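Local coordinates for ectonucleoside triphosphate diphosphohydrolase 4 (Homo sapiens, PDB 6WG5), which belongs to the GDA1/CD39 family of nucleoside phosphatases, within the actin-like ATPase clan, at residues P38-G43 against V57-R62; N66-L71 against V264-H269; G134-P139 against A167-G172; E350-F355 against S446-E451; G399-A404 against K464-A469. One frame throughout, in Å; residues are numbered along the deposited sequence.

Contact 1 of 5, residues P38-G43 against V57-R62; sequences PNVNYG and VYCWPR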
# COMPACT_ATOMS: atom_id res chain seq x y z
N PRO A 38 1.16 -24.95 23.95
CA PRO A 38 -0.24 -24.53 24.17
C PRO A 38 -0.39 -23.04 24.41
O PRO A 38 -1.53 -22.55 24.43
CB PRO A 38 -0.66 -25.34 25.40
CG PRO A 38 0.61 -25.54 26.15
CD PRO A 38 1.69 -25.68 25.11
N ASN A 39 0.69 -22.30 24.60
CA ASN A 39 0.63 -20.87 24.86
C ASN A 39 0.72 -20.03 23.59
O ASN A 39 0.80 -18.80 23.68
CB ASN A 39 1.74 -20.47 25.84
CG ASN A 39 1.47 -20.96 27.25
OD1 ASN A 39 0.33 -20.97 27.71
ND2 ASN A 39 2.53 -21.38 27.93
N VAL A 40 0.69 -20.66 22.42
CA VAL A 40 0.65 -19.96 21.14
C VAL A 40 -0.79 -19.92 20.66
O VAL A 40 -1.51 -20.93 20.73
CB VAL A 40 1.56 -20.62 20.10
CG1 VAL A 40 1.43 -19.93 18.74
CG2 VAL A 40 3.01 -20.60 20.56
N ASN A 41 -1.22 -18.77 20.16
CA ASN A 41 -2.55 -18.59 19.59
C ASN A 41 -2.41 -18.22 18.12
O ASN A 41 -1.36 -17.75 17.68
CB ASN A 41 -3.34 -17.53 20.35
CG ASN A 41 -3.37 -17.78 21.84
OD1 ASN A 41 -2.77 -17.04 22.62
ND2 ASN A 41 -4.07 -18.84 22.25
N TYR A 42 -3.48 -18.43 17.37
CA TYR A 42 -3.43 -18.34 15.92
C TYR A 42 -4.57 -17.46 15.40
O TYR A 42 -5.60 -17.29 16.05
CB TYR A 42 -3.51 -19.73 15.27
CG TYR A 42 -2.45 -20.68 15.78
CD1 TYR A 42 -2.61 -21.35 16.98
CD2 TYR A 42 -1.28 -20.90 15.06
CE1 TYR A 42 -1.64 -22.22 17.46
CE2 TYR A 42 -0.30 -21.77 15.52
CZ TYR A 42 -0.49 -22.42 16.72
OH TYR A 42 0.47 -23.29 17.19
N GLY A 43 -4.35 -16.91 14.21
CA GLY A 43 -5.36 -16.13 13.52
C GLY A 43 -5.16 -16.26 12.03
O GLY A 43 -4.04 -16.44 11.55
N VAL A 57 -1.69 -17.34 7.84
CA VAL A 57 -1.85 -17.77 9.22
C VAL A 57 -0.86 -16.99 10.07
O VAL A 57 0.35 -17.02 9.81
CB VAL A 57 -1.64 -19.29 9.37
CG1 VAL A 57 -1.81 -19.71 10.82
CG2 VAL A 57 -2.61 -20.05 8.48
N TYR A 58 -1.37 -16.30 11.08
CA TYR A 58 -0.56 -15.56 12.03
C TYR A 58 -0.67 -16.21 13.40
O TYR A 58 -1.72 -16.73 13.77
CB TYR A 58 -0.99 -14.10 12.11
CG TYR A 58 -0.85 -13.34 10.81
CD1 TYR A 58 0.35 -12.73 10.48
CD2 TYR A 58 -1.90 -13.25 9.92
CE1 TYR A 58 0.49 -12.04 9.29
CE2 TYR A 58 -1.78 -12.56 8.74
CZ TYR A 58 -0.58 -11.96 8.42
OH TYR A 58 -0.44 -11.27 7.24
N CYS A 59 0.43 -16.17 14.15
CA CYS A 59 0.46 -16.68 15.51
C CYS A 59 1.14 -15.66 16.41
O CYS A 59 1.81 -14.74 15.95
CB CYS A 59 1.17 -18.04 15.59
SG CYS A 59 2.87 -18.03 14.98
N TRP A 60 0.94 -15.84 17.72
CA TRP A 60 1.55 -14.96 18.71
C TRP A 60 1.59 -15.68 20.04
O TRP A 60 0.74 -16.55 20.29
CB TRP A 60 0.76 -13.65 18.84
CG TRP A 60 -0.71 -13.82 19.10
CD1 TRP A 60 -1.32 -13.93 20.32
CD2 TRP A 60 -1.75 -13.91 18.12
NE1 TRP A 60 -2.67 -14.07 20.15
CE2 TRP A 60 -2.96 -14.07 18.82
CE3 TRP A 60 -1.77 -13.86 16.72
CZ2 TRP A 60 -4.19 -14.18 18.16
CZ3 TRP A 60 -2.99 -13.98 16.07
CH2 TRP A 60 -4.18 -14.14 16.79
N PRO A 61 2.54 -15.37 20.91
CA PRO A 61 2.57 -15.95 22.25
C PRO A 61 1.62 -15.20 23.17
O PRO A 61 1.00 -14.21 22.80
CB PRO A 61 4.03 -15.78 22.66
CG PRO A 61 4.45 -14.52 21.98
CD PRO A 61 3.69 -14.47 20.68
N ARG A 62 1.53 -15.69 24.41
CA ARG A 62 0.66 -15.04 25.39
C ARG A 62 1.11 -13.60 25.62
O ARG A 62 2.30 -13.29 25.60
CB ARG A 62 0.68 -15.82 26.71
CG ARG A 62 -0.28 -15.26 27.75
CD ARG A 62 -0.18 -16.02 29.06
NE ARG A 62 -0.38 -17.45 28.89
CZ ARG A 62 -1.56 -18.02 28.65
NH1 ARG A 62 -2.65 -17.28 28.54
NH2 ARG A 62 -1.63 -19.34 28.51
O HOH W 1 -4.69 -14.21 22.93
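Trp60 lays one face of its indole against the backbone of Asn41 and Tyr42 on the neighbouring strand. Asn41 O stands 3.9 Å above the ring plane of Trp60, over its centre, and Asn41 CB comes within 3.5 Å of Trp60 NE1. With chi1 at 53°, CG of Trp60 sits between its own backbone N and carbonyl carbon. The far end of the ring lies by Tyr42 O and Gly43, its CZ3 3.7 Å from Gly43 N, on a face where glycine has no side chain. On the other face of the sheet, Val40 CG1 (3.7 Å) and Tyr42 CD2 (3.8 Å) both touch Cys59 CB. Between these two layers the strands run antiparallel, with Asn41–Trp60 and Gly43–Tyr58 as hydrogen-bonded pairs; Asn41 N to Trp60 O is 3.0 Å and Gly43 N to Tyr58 O is 2.7 Å. At the exposed end Arg62 NH2 donates to Asn39 OD1 at 2.7 Å, tilted 35° from the carbonyl plane, and a water bridges Asn41 OD1 and Trp60 NE1 weakly. Further out, Tyr58 OH bonds Thr480 of helix 479-487, and Lys121 NZ bonds the carbonyls of Pro38 and Val40. The hairpin of strands 40-48 and 53-61 thus relies on regular backbone bonds and indole packing inside, but on the Arg62–Asn39 bond, the bonds from Lys121 and one weak water bridge at its solvent edge.

Contact 2 of 5, residues N66-L71 against V264-H269; sequences NPHDLL and VHQTEH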
# COMPACT_ATOMS: atom_id res chain seq x y z
N ASN A 66 1.31 -6.27 29.91
CA ASN A 66 1.58 -4.84 29.91
C ASN A 66 0.56 -4.12 29.03
O ASN A 66 0.54 -4.36 27.82
CB ASN A 66 2.99 -4.57 29.39
CG ASN A 66 3.40 -3.12 29.56
OD1 ASN A 66 2.57 -2.25 29.84
ND2 ASN A 66 4.69 -2.85 29.37
N PRO A 67 -0.28 -3.25 29.58
CA PRO A 67 -1.31 -2.61 28.75
C PRO A 67 -0.75 -1.79 27.60
O PRO A 67 -1.46 -1.54 26.62
CB PRO A 67 -2.08 -1.71 29.74
CG PRO A 67 -1.73 -2.23 31.09
CD PRO A 67 -0.34 -2.77 30.98
N HIS A 68 0.52 -1.37 27.68
CA HIS A 68 1.12 -0.55 26.63
C HIS A 68 1.64 -1.37 25.46
O HIS A 68 2.01 -0.78 24.44
CB HIS A 68 2.28 0.27 27.22
CG HIS A 68 1.85 1.23 28.29
ND1 HIS A 68 0.55 1.64 28.44
CD2 HIS A 68 2.56 1.85 29.26
CE1 HIS A 68 0.47 2.48 29.46
NE2 HIS A 68 1.68 2.62 29.97
N ASP A 69 1.68 -2.69 25.57
CA ASP A 69 2.25 -3.54 24.53
C ASP A 69 1.15 -4.20 23.71
O ASP A 69 0.15 -4.67 24.25
CB ASP A 69 3.15 -4.63 25.14
CG ASP A 69 4.46 -4.08 25.66
OD1 ASP A 69 4.85 -2.97 25.23
OD2 ASP A 69 5.11 -4.76 26.48
N LEU A 70 1.34 -4.22 22.39
CA LEU A 70 0.46 -4.95 21.50
C LEU A 70 0.87 -6.42 21.46
O LEU A 70 1.90 -6.82 22.02
CB LEU A 70 0.50 -4.37 20.09
CG LEU A 70 0.36 -2.85 19.96
CD1 LEU A 70 0.36 -2.46 18.49
CD2 LEU A 70 -0.90 -2.36 20.65
N LEU A 71 0.05 -7.23 20.79
CA LEU A 71 0.40 -8.63 20.60
C LEU A 71 1.64 -8.75 19.74
O LEU A 71 1.92 -7.92 18.87
CB LEU A 71 -0.77 -9.38 19.96
CG LEU A 71 -2.05 -9.50 20.78
CD1 LEU A 71 -3.13 -10.20 19.98
CD2 LEU A 71 -1.80 -10.23 22.09
N VAL A 264 -9.91 1.10 25.66
CA VAL A 264 -10.56 2.18 24.92
C VAL A 264 -10.41 3.52 25.61
O VAL A 264 -10.67 4.56 24.99
CB VAL A 264 -12.06 1.86 24.69
CG1 VAL A 264 -12.21 0.64 23.79
CG2 VAL A 264 -12.78 1.65 26.02
N HIS A 265 -10.00 3.54 26.88
CA HIS A 265 -9.87 4.77 27.64
C HIS A 265 -8.46 5.33 27.64
O HIS A 265 -8.24 6.43 28.17
CB HIS A 265 -10.34 4.54 29.08
CG HIS A 265 -11.80 4.26 29.19
ND1 HIS A 265 -12.30 3.16 29.85
CD2 HIS A 265 -12.88 4.93 28.72
CE1 HIS A 265 -13.62 3.16 29.79
NE2 HIS A 265 -13.99 4.23 29.11
N GLN A 266 -7.49 4.62 27.07
CA GLN A 266 -6.13 5.12 26.92
C GLN A 266 -5.94 5.69 25.51
O GLN A 266 -6.67 5.34 24.58
CB GLN A 266 -5.11 4.02 27.19
CG GLN A 266 -4.73 3.91 28.66
CD GLN A 266 -4.26 2.52 29.05
OE1 GLN A 266 -3.80 1.74 28.21
NE2 GLN A 266 -4.39 2.19 30.33
N THR A 267 -4.96 6.57 25.38
CA THR A 267 -4.73 7.29 24.14
C THR A 267 -3.35 7.05 23.53
O THR A 267 -3.08 7.58 22.45
CB THR A 267 -4.91 8.80 24.36
OG1 THR A 267 -3.99 9.26 25.35
CG2 THR A 267 -6.34 9.10 24.80
N GLU A 268 -2.49 6.27 24.18
CA GLU A 268 -1.13 6.08 23.67
C GLU A 268 -1.14 5.53 22.25
O GLU A 268 -0.27 5.89 21.45
CB GLU A 268 -0.35 5.15 24.60
CG GLU A 268 -0.20 5.66 26.02
CD GLU A 268 -1.37 5.28 26.91
OE1 GLU A 268 -1.60 4.06 27.11
OE2 GLU A 268 -2.07 6.19 27.41
N HIS A 269 -2.11 4.68 21.92
CA HIS A 269 -2.18 4.05 20.61
C HIS A 269 -3.33 4.58 19.75
O HIS A 269 -3.79 3.88 18.85
CB HIS A 269 -2.31 2.53 20.76
CG HIS A 269 -1.07 1.87 21.28
ND1 HIS A 269 0.15 1.97 20.65
CD2 HIS A 269 -0.87 1.09 22.37
CE1 HIS A 269 1.05 1.28 21.33
NE2 HIS A 269 0.46 0.73 22.37
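His269 NE2 gives its hydrogen to a backbone carbonyl, His68 O, 3.0 Å away, from well above the peptide plane: the bond is nearly straight at the hydrogen (171°), yet the nitrogen lies 45° out of the carbonyl plane, while the oxygen stays close to the plane of the imidazole. The same ring offers a face to Leu70, whose CD2 lies 4.0 Å from the centroid of His269 in a CH-pi contact displaced toward the NE2 side. One imidazole therefore serves a polar and an apolar neighbour at once, with His68 O at its edge and Leu70 CD2 over its face. The carbonyl it grips belongs to a type I beta turn, Asn66 to Asp69, closed by Asp69 N to Asn66 O at 3.0 Å. Asn66 OD1 adds an Asx turn by accepting from His68 N at 3.1 Å. This turn lies in the loop that links strands 53-61 and 74-75 of one mixed sheet, and the partner loop joins strands 255-259 and 270-279 of the other. Toward the surface the meeting is looser. A chi2 of 87° turns CD of Glu268 out of the extended line; its OE1 lies 3.5 Å from His68 ND1, but the angle is too poor for a hydrogen bond, and the ring and carboxylate planes are steeply inclined. Gln266 OE1 merely approaches Pro67 CB, at 4.1 Å. The His269 ring also stacks with that of His192, and Arg216 NH2 bonds Glu268 O.

Contact 3 of 5, residues G134-P139 against A167-G172; sequences GMRILP and AEVISG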
# COMPACT_ATOMS: atom_id res chain seq x y z
N GLY A 134 -11.98 -6.47 -6.27
CA GLY A 134 -12.81 -7.35 -7.06
C GLY A 134 -14.27 -7.29 -6.67
O GLY A 134 -15.16 -7.31 -7.53
N MET A 135 -14.55 -7.22 -5.37
CA MET A 135 -15.91 -7.20 -4.87
C MET A 135 -16.48 -5.79 -4.74
O MET A 135 -17.70 -5.63 -4.64
CB MET A 135 -15.98 -7.89 -3.50
CG MET A 135 -15.77 -9.39 -3.56
SD MET A 135 -17.30 -10.30 -3.87
CE MET A 135 -18.17 -10.03 -2.33
N ARG A 136 -15.62 -4.77 -4.73
CA ARG A 136 -16.09 -3.40 -4.54
C ARG A 136 -16.94 -2.94 -5.72
O ARG A 136 -17.91 -2.19 -5.54
CB ARG A 136 -14.90 -2.46 -4.35
CG ARG A 136 -14.87 -1.76 -3.00
CD ARG A 136 -13.57 -1.00 -2.84
NE ARG A 136 -12.60 -1.72 -2.01
CZ ARG A 136 -11.28 -1.66 -2.15
NH1 ARG A 136 -10.74 -0.91 -3.11
NH2 ARG A 136 -10.50 -2.35 -1.34
N ILE A 137 -16.59 -3.36 -6.94
CA ILE A 137 -17.29 -2.90 -8.14
C ILE A 137 -18.46 -3.80 -8.51
O ILE A 137 -19.13 -3.53 -9.52
CB ILE A 137 -16.34 -2.78 -9.35
CG1 ILE A 137 -15.47 -4.03 -9.50
CG2 ILE A 137 -15.48 -1.52 -9.21
CD1 ILE A 137 -14.64 -4.06 -10.77
N LEU A 138 -18.73 -4.85 -7.75
CA LEU A 138 -19.93 -5.63 -7.98
C LEU A 138 -21.15 -4.88 -7.46
O LEU A 138 -21.04 -4.02 -6.57
CB LEU A 138 -19.84 -6.99 -7.28
CG LEU A 138 -18.86 -8.04 -7.81
CD1 LEU A 138 -19.22 -9.40 -7.22
CD2 LEU A 138 -18.86 -8.10 -9.33
N PRO A 139 -22.34 -5.17 -7.99
CA PRO A 139 -23.55 -4.59 -7.41
C PRO A 139 -23.70 -5.02 -5.96
O PRO A 139 -23.47 -6.18 -5.61
CB PRO A 139 -24.68 -5.16 -8.29
CG PRO A 139 -24.00 -5.56 -9.56
CD PRO A 139 -22.63 -6.00 -9.17
N ALA A 167 -16.67 -11.67 7.83
CA ALA A 167 -16.66 -11.62 6.37
C ALA A 167 -17.14 -10.25 5.94
O ALA A 167 -18.25 -9.83 6.30
CB ALA A 167 -17.54 -12.72 5.78
N GLU A 168 -16.32 -9.54 5.17
CA GLU A 168 -16.58 -8.14 4.89
C GLU A 168 -15.83 -7.72 3.63
O GLU A 168 -14.75 -8.24 3.33
CB GLU A 168 -16.18 -7.26 6.08
CG GLU A 168 -16.22 -5.76 5.83
CD GLU A 168 -15.64 -4.97 6.99
OE1 GLU A 168 -15.84 -3.74 7.02
OE2 GLU A 168 -15.00 -5.59 7.86
N VAL A 169 -16.42 -6.77 2.91
CA VAL A 169 -15.76 -6.09 1.80
C VAL A 169 -15.21 -4.78 2.35
O VAL A 169 -15.98 -3.86 2.66
CB VAL A 169 -16.72 -5.84 0.63
CG1 VAL A 169 -16.01 -5.09 -0.49
CG2 VAL A 169 -17.30 -7.15 0.13
N ILE A 170 -13.89 -4.69 2.48
CA ILE A 170 -13.26 -3.50 3.06
C ILE A 170 -13.09 -2.44 1.98
O ILE A 170 -12.92 -2.75 0.79
CB ILE A 170 -11.92 -3.87 3.72
CG1 ILE A 170 -10.92 -4.39 2.67
CG2 ILE A 170 -12.13 -4.90 4.82
CD1 ILE A 170 -9.51 -4.55 3.20
N SER A 171 -13.14 -1.18 2.40
CA SER A 171 -12.93 -0.07 1.49
C SER A 171 -11.44 0.13 1.22
O SER A 171 -10.58 -0.37 1.95
CB SER A 171 -13.53 1.21 2.07
OG SER A 171 -12.93 1.54 3.31
N GLY A 172 -11.15 0.88 0.16
CA GLY A 172 -9.76 1.22 -0.13
C GLY A 172 -9.11 2.00 0.98
O GLY A 172 -7.91 1.86 1.23
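Arg136 supplies the polar part of the contact with Ile170. Its NE donates to Ile170 O at 3.0 Å, lying in the plane of that carbonyl, and NH2 of Arg136 adds a weak second bond to the same Ile170 O at 3.2 Å. A flat, non-bonded contact comes next: the chain turns after Ile170 so that the peptide between Ser171 and Gly172 runs over one face of the guanidinium. Gly172 N stands 3.4 Å above the plane of the Arg136 group, over its centre, with Ser171 C nearer the rim. The apolar part lies one residue earlier on both sides. Met135 and Val169 cross at about a right angle; CB of Met135 meets Val169 CG2, and the bends at chi2 (-87°) and chi3 bring CE back to the same methyl, each atom at 3.9 Å. The pairing joins the end of helix 133-136 to the junction of strand 167-169 with helix 172-186, whose N-cap is Ser171. Arg136 NH2 also forms a salt bridge with Glu175 in the first turn of that helix. A guanidinium lying on a helix N-terminus would otherwise meet a partial positive charge, which Glu175 and the Ile170 carbonyl probably offset.

Contact 4 of 5, residues E350-F355 against S446-E451; sequences ETIQPF and SAWMFE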
# COMPACT_ATOMS: atom_id res chain seq x y z
N GLU A 350 7.66 18.90 -17.71
CA GLU A 350 6.76 20.01 -18.00
C GLU A 350 5.56 19.54 -18.81
O GLU A 350 4.45 20.06 -18.63
CB GLU A 350 7.50 21.12 -18.75
CG GLU A 350 8.74 21.62 -18.03
CD GLU A 350 8.45 22.12 -16.63
OE1 GLU A 350 7.28 22.45 -16.34
OE2 GLU A 350 9.39 22.17 -15.81
N THR A 351 5.76 18.58 -19.71
CA THR A 351 4.67 18.14 -20.58
C THR A 351 3.59 17.40 -19.81
O THR A 351 2.40 17.55 -20.10
CB THR A 351 5.23 17.25 -21.69
OG1 THR A 351 6.32 17.92 -22.34
CG2 THR A 351 4.15 16.95 -22.72
N ILE A 352 3.98 16.60 -18.81
CA ILE A 352 3.03 15.74 -18.10
C ILE A 352 2.42 16.43 -16.89
O ILE A 352 1.55 15.84 -16.24
CB ILE A 352 3.71 14.43 -17.67
CG1 ILE A 352 4.86 14.70 -16.69
CG2 ILE A 352 4.20 13.67 -18.91
CD1 ILE A 352 5.60 13.46 -16.24
N GLN A 353 2.83 17.66 -16.58
CA GLN A 353 2.22 18.42 -15.49
C GLN A 353 0.70 18.40 -15.51
O GLN A 353 0.09 18.05 -14.49
CB GLN A 353 2.73 19.87 -15.54
CG GLN A 353 4.07 20.08 -14.88
CD GLN A 353 3.97 20.15 -13.38
OE1 GLN A 353 4.49 19.29 -12.67
NE2 GLN A 353 3.28 21.17 -12.87
N PRO A 354 0.02 18.74 -16.62
CA PRO A 354 -1.45 18.80 -16.59
C PRO A 354 -2.11 17.52 -16.11
O PRO A 354 -3.20 17.58 -15.53
CB PRO A 354 -1.81 19.09 -18.05
CG PRO A 354 -0.60 19.73 -18.63
CD PRO A 354 0.57 19.11 -17.93
N PHE A 355 -1.48 16.37 -16.32
CA PHE A 355 -2.12 15.10 -16.03
C PHE A 355 -2.18 14.78 -14.55
O PHE A 355 -2.87 13.83 -14.16
CB PHE A 355 -1.40 13.98 -16.79
CG PHE A 355 -1.47 14.14 -18.28
CD1 PHE A 355 -2.50 13.58 -19.00
CD2 PHE A 355 -0.51 14.88 -18.95
CE1 PHE A 355 -2.57 13.74 -20.37
CE2 PHE A 355 -0.57 15.05 -20.32
CZ PHE A 355 -1.61 14.48 -21.03
N SER A 446 9.88 7.78 -14.60
CA SER A 446 10.77 8.48 -13.67
C SER A 446 10.36 9.94 -13.52
O SER A 446 10.39 10.49 -12.42
CB SER A 446 12.21 8.37 -14.15
OG SER A 446 12.39 9.02 -15.40
N ALA A 447 9.98 10.58 -14.63
CA ALA A 447 9.54 11.97 -14.57
C ALA A 447 8.19 12.10 -13.88
O ALA A 447 7.97 13.01 -13.08
CB ALA A 447 9.47 12.56 -15.98
N TRP A 448 7.27 11.19 -14.19
CA TRP A 448 5.98 11.17 -13.50
C TRP A 448 6.17 10.96 -12.00
O TRP A 448 5.57 11.65 -11.18
CB TRP A 448 5.09 10.08 -14.10
CG TRP A 448 3.75 9.96 -13.46
CD1 TRP A 448 3.30 8.95 -12.66
CD2 TRP A 448 2.66 10.89 -13.58
NE1 TRP A 448 2.01 9.19 -12.27
CE2 TRP A 448 1.59 10.38 -12.82
CE3 TRP A 448 2.49 12.11 -14.25
CZ2 TRP A 448 0.37 11.03 -12.71
CZ3 TRP A 448 1.27 12.76 -14.14
CH2 TRP A 448 0.23 12.22 -13.37
N MET A 449 7.03 10.00 -11.64
CA MET A 449 7.35 9.78 -10.23
C MET A 449 7.86 11.07 -9.59
O MET A 449 7.43 11.45 -8.50
CB MET A 449 8.40 8.68 -10.11
CG MET A 449 8.52 8.08 -8.72
SD MET A 449 10.24 7.75 -8.24
CE MET A 449 10.73 9.38 -7.68
N PHE A 450 8.77 11.76 -10.27
CA PHE A 450 9.38 12.96 -9.71
C PHE A 450 8.34 14.06 -9.49
O PHE A 450 8.36 14.75 -8.47
CB PHE A 450 10.49 13.45 -10.63
CG PHE A 450 11.24 14.65 -10.10
CD1 PHE A 450 12.36 14.49 -9.32
CD2 PHE A 450 10.81 15.93 -10.39
CE1 PHE A 450 13.05 15.58 -8.83
CE2 PHE A 450 11.49 17.03 -9.91
CZ PHE A 450 12.61 16.86 -9.13
N GLU A 451 7.43 14.23 -10.45
CA GLU A 451 6.46 15.32 -10.38
C GLU A 451 5.34 15.02 -9.39
O GLU A 451 4.95 15.90 -8.61
CB GLU A 451 5.88 15.59 -11.77
CG GLU A 451 6.85 16.29 -12.70
CD GLU A 451 7.20 17.69 -12.23
OE1 GLU A 451 6.39 18.28 -11.49
OE2 GLU A 451 8.28 18.20 -12.60
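Glu451, which faces the side chain of Gln353 across the contact, has both carboxylate oxygens held by salt bridges, OE2 by Arg349 NH1 and OE1 by Arg455 NE. The side chains of Gln353 and Glu451 cross at about a right angle. One turn earlier on helix 436-456, Ala447 and Trp448 receive Ile352, which rests its CD1 on the backbone, 3.5 Å from Trp448 N, and also touches Ala447 CB at 4.0 Å. What meets here is the last part of helix 345-352 with the residues that follow it, tied to Cys321 by the Cys348 disulfide, and the long helix 436-456, tied to Cys414 through Cys443. Trp448 crosses to the other segment with CG anti to its backbone N (chi1 180°) and enters edge first. The CZ3 atom of its six-membered ring lies 3.7 Å from Ile352 O and 4.0 Å from Phe355 CB, and CH2 of Trp448 lies 3.6 Å from Phe355 O. That Phe355 oxygen accepts a hydrogen bond from Arg289 NH1, while the indole NE1 donates to Phe281 O. The Phe355 ring, turned away from the helix, makes a cation-pi contact with Arg293.

Contact 5 of 5, residues G399-A404 against K464-A469; sequences GDYNAA and KSLKTA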
# COMPACT_ATOMS: atom_id res chain seq x y z
N GLY A 399 16.53 2.78 -2.57
CA GLY A 399 16.83 3.09 -1.19
C GLY A 399 16.62 4.55 -0.86
O GLY A 399 15.64 5.15 -1.31
N ASP A 400 17.52 5.14 -0.09
CA ASP A 400 17.39 6.54 0.30
C ASP A 400 17.35 7.42 -0.94
O ASP A 400 18.28 7.41 -1.76
CB ASP A 400 18.53 6.95 1.22
CG ASP A 400 18.47 6.26 2.57
OD1 ASP A 400 17.41 5.67 2.89
OD2 ASP A 400 19.47 6.31 3.31
N TYR A 401 16.28 8.19 -1.08
CA TYR A 401 16.07 9.04 -2.24
C TYR A 401 16.84 10.34 -2.10
O TYR A 401 16.92 10.92 -1.01
CB TYR A 401 14.58 9.32 -2.41
CG TYR A 401 14.25 10.33 -3.48
CD1 TYR A 401 14.20 9.96 -4.82
CD2 TYR A 401 13.97 11.65 -3.15
CE1 TYR A 401 13.89 10.88 -5.80
CE2 TYR A 401 13.66 12.58 -4.13
CZ TYR A 401 13.62 12.18 -5.45
OH TYR A 401 13.30 13.09 -6.43
N ASN A 402 17.42 10.80 -3.21
CA ASN A 402 18.10 12.09 -3.27
C ASN A 402 17.77 12.71 -4.62
O ASN A 402 18.18 12.19 -5.66
CB ASN A 402 19.61 11.93 -3.09
CG ASN A 402 20.35 13.25 -3.19
OD1 ASN A 402 20.64 13.73 -4.28
ND2 ASN A 402 20.66 13.84 -2.04
N ALA A 403 17.05 13.83 -4.60
CA ALA A 403 16.55 14.42 -5.84
C ALA A 403 17.69 14.71 -6.81
O ALA A 403 17.62 14.35 -7.99
CB ALA A 403 15.76 15.69 -5.53
N ALA A 404 18.74 15.38 -6.33
CA ALA A 404 19.84 15.75 -7.21
C ALA A 404 20.43 14.52 -7.90
O ALA A 404 20.61 14.50 -9.12
CB ALA A 404 20.92 16.49 -6.43
N LYS A 464 14.92 14.58 2.51
CA LYS A 464 15.94 13.58 2.77
C LYS A 464 15.41 12.32 3.44
O LYS A 464 16.20 11.42 3.73
CB LYS A 464 17.06 14.18 3.64
CG LYS A 464 17.83 15.32 2.99
CD LYS A 464 18.67 14.85 1.80
CE LYS A 464 18.90 15.97 0.79
NZ LYS A 464 18.36 15.60 -0.56
N SER A 465 14.10 12.22 3.68
CA SER A 465 13.54 11.16 4.50
C SER A 465 12.65 10.20 3.71
O SER A 465 11.81 9.53 4.31
CB SER A 465 12.77 11.77 5.67
OG SER A 465 13.57 12.69 6.37
N LEU A 466 12.82 10.12 2.40
CA LEU A 466 12.13 9.12 1.59
C LEU A 466 13.06 7.95 1.34
O LEU A 466 14.22 8.14 0.94
CB LEU A 466 11.67 9.71 0.25
CG LEU A 466 11.10 8.67 -0.73
CD1 LEU A 466 9.81 8.07 -0.19
CD2 LEU A 466 10.88 9.27 -2.11
N LYS A 467 12.57 6.74 1.57
CA LYS A 467 13.29 5.52 1.24
C LYS A 467 12.43 4.69 0.32
O LYS A 467 11.35 4.24 0.71
CB LYS A 467 13.66 4.72 2.50
CG LYS A 467 14.67 3.62 2.21
CD LYS A 467 14.62 2.49 3.23
CE LYS A 467 15.09 2.93 4.60
NZ LYS A 467 15.63 1.78 5.39
N THR A 468 12.90 4.50 -0.91
CA THR A 468 12.23 3.60 -1.84
C THR A 468 12.67 2.17 -1.55
O THR A 468 13.84 1.93 -1.23
CB THR A 468 12.53 3.98 -3.29
OG1 THR A 468 13.91 3.72 -3.57
CG2 THR A 468 12.24 5.45 -3.52
N ALA A 469 11.74 1.24 -1.65
CA ALA A 469 12.02 -0.13 -1.25
C ALA A 469 10.95 -1.05 -1.83
O ALA A 469 9.85 -0.62 -2.16
CB ALA A 469 12.07 -0.27 0.27
O HOH W 2 15.71 5.96 -3.93
O HOH W 3 14.65 11.45 0.56
O HOH W 4 19.04 16.14 -3.84
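Gly399 and Thr468 meet at the close-packed end, where backbone and side chain both bond. Gly399 N donates to Thr468 OG1 at 3.0 Å and Thr468 N returns a bond to Gly399 O at 2.8 Å, from well above the carbonyl plane. A water closes the triangle, giving a hydrogen to Gly399 O and taking one from Thr468 OG1, which also bonds Thr391. Next along, Tyr401 N points almost straight (177°) at Leu466 O, 2.9 Å away, and Tyr401 CB packs on Leu466 CD2 at 3.7 Å; beyond the ring the Tyr401 hydroxyl bonds His454. The outer side is slacker. Asp400 OD1 rests 3.5 Å from the aliphatic Lys467 CG, whereas Lys467 NZ is 5.0 Å from that OD1, without contact. Asn402 and Lys464 lie side by side, but Asn402 ND2 and Lys464 NZ at 3.3 Å are two donors and make no bond; a water accepts from Ala404 N and, weakly, from Lys464 NZ, and donates weakly to Asn402 OD1. That same OD1 caps helix 403-414 at Lys405 N. The loop before this helix therefore pairs with strand 466-468, the outermost strand of its sheet, through a single backbone bridge at Asp400–Lys467, with firm bonds at the Gly399 end giving way to water and a weakly held lysine amine at the other.

Along the chain contact 1 comes first, contact 3 falls between the two segments of contact 2, and contacts 4 and 5 follow with alternating segments. Contacts 1 and 3 reach the same mixed sheet, at hairpin 40-48/53-61 and strand 167-169, with centres 29 Å apart. Contact 2 joins a loop of that sheet to one of the second sheet and touches contact 1 where Trp60 NE1 meets Leu71 CD1 at 3.9 Å. Contact 5 lies at strand 466-468, an edge of the second sheet; contact 4 uses helix 436-456, on which Tyr401 of contact 5 packs at Phe450. Contacts 1 and 4, centres 47 Å apart, mark opposite sides of the molecule, with contact 3 apart from both touching pairs, 1/2 and 4/5.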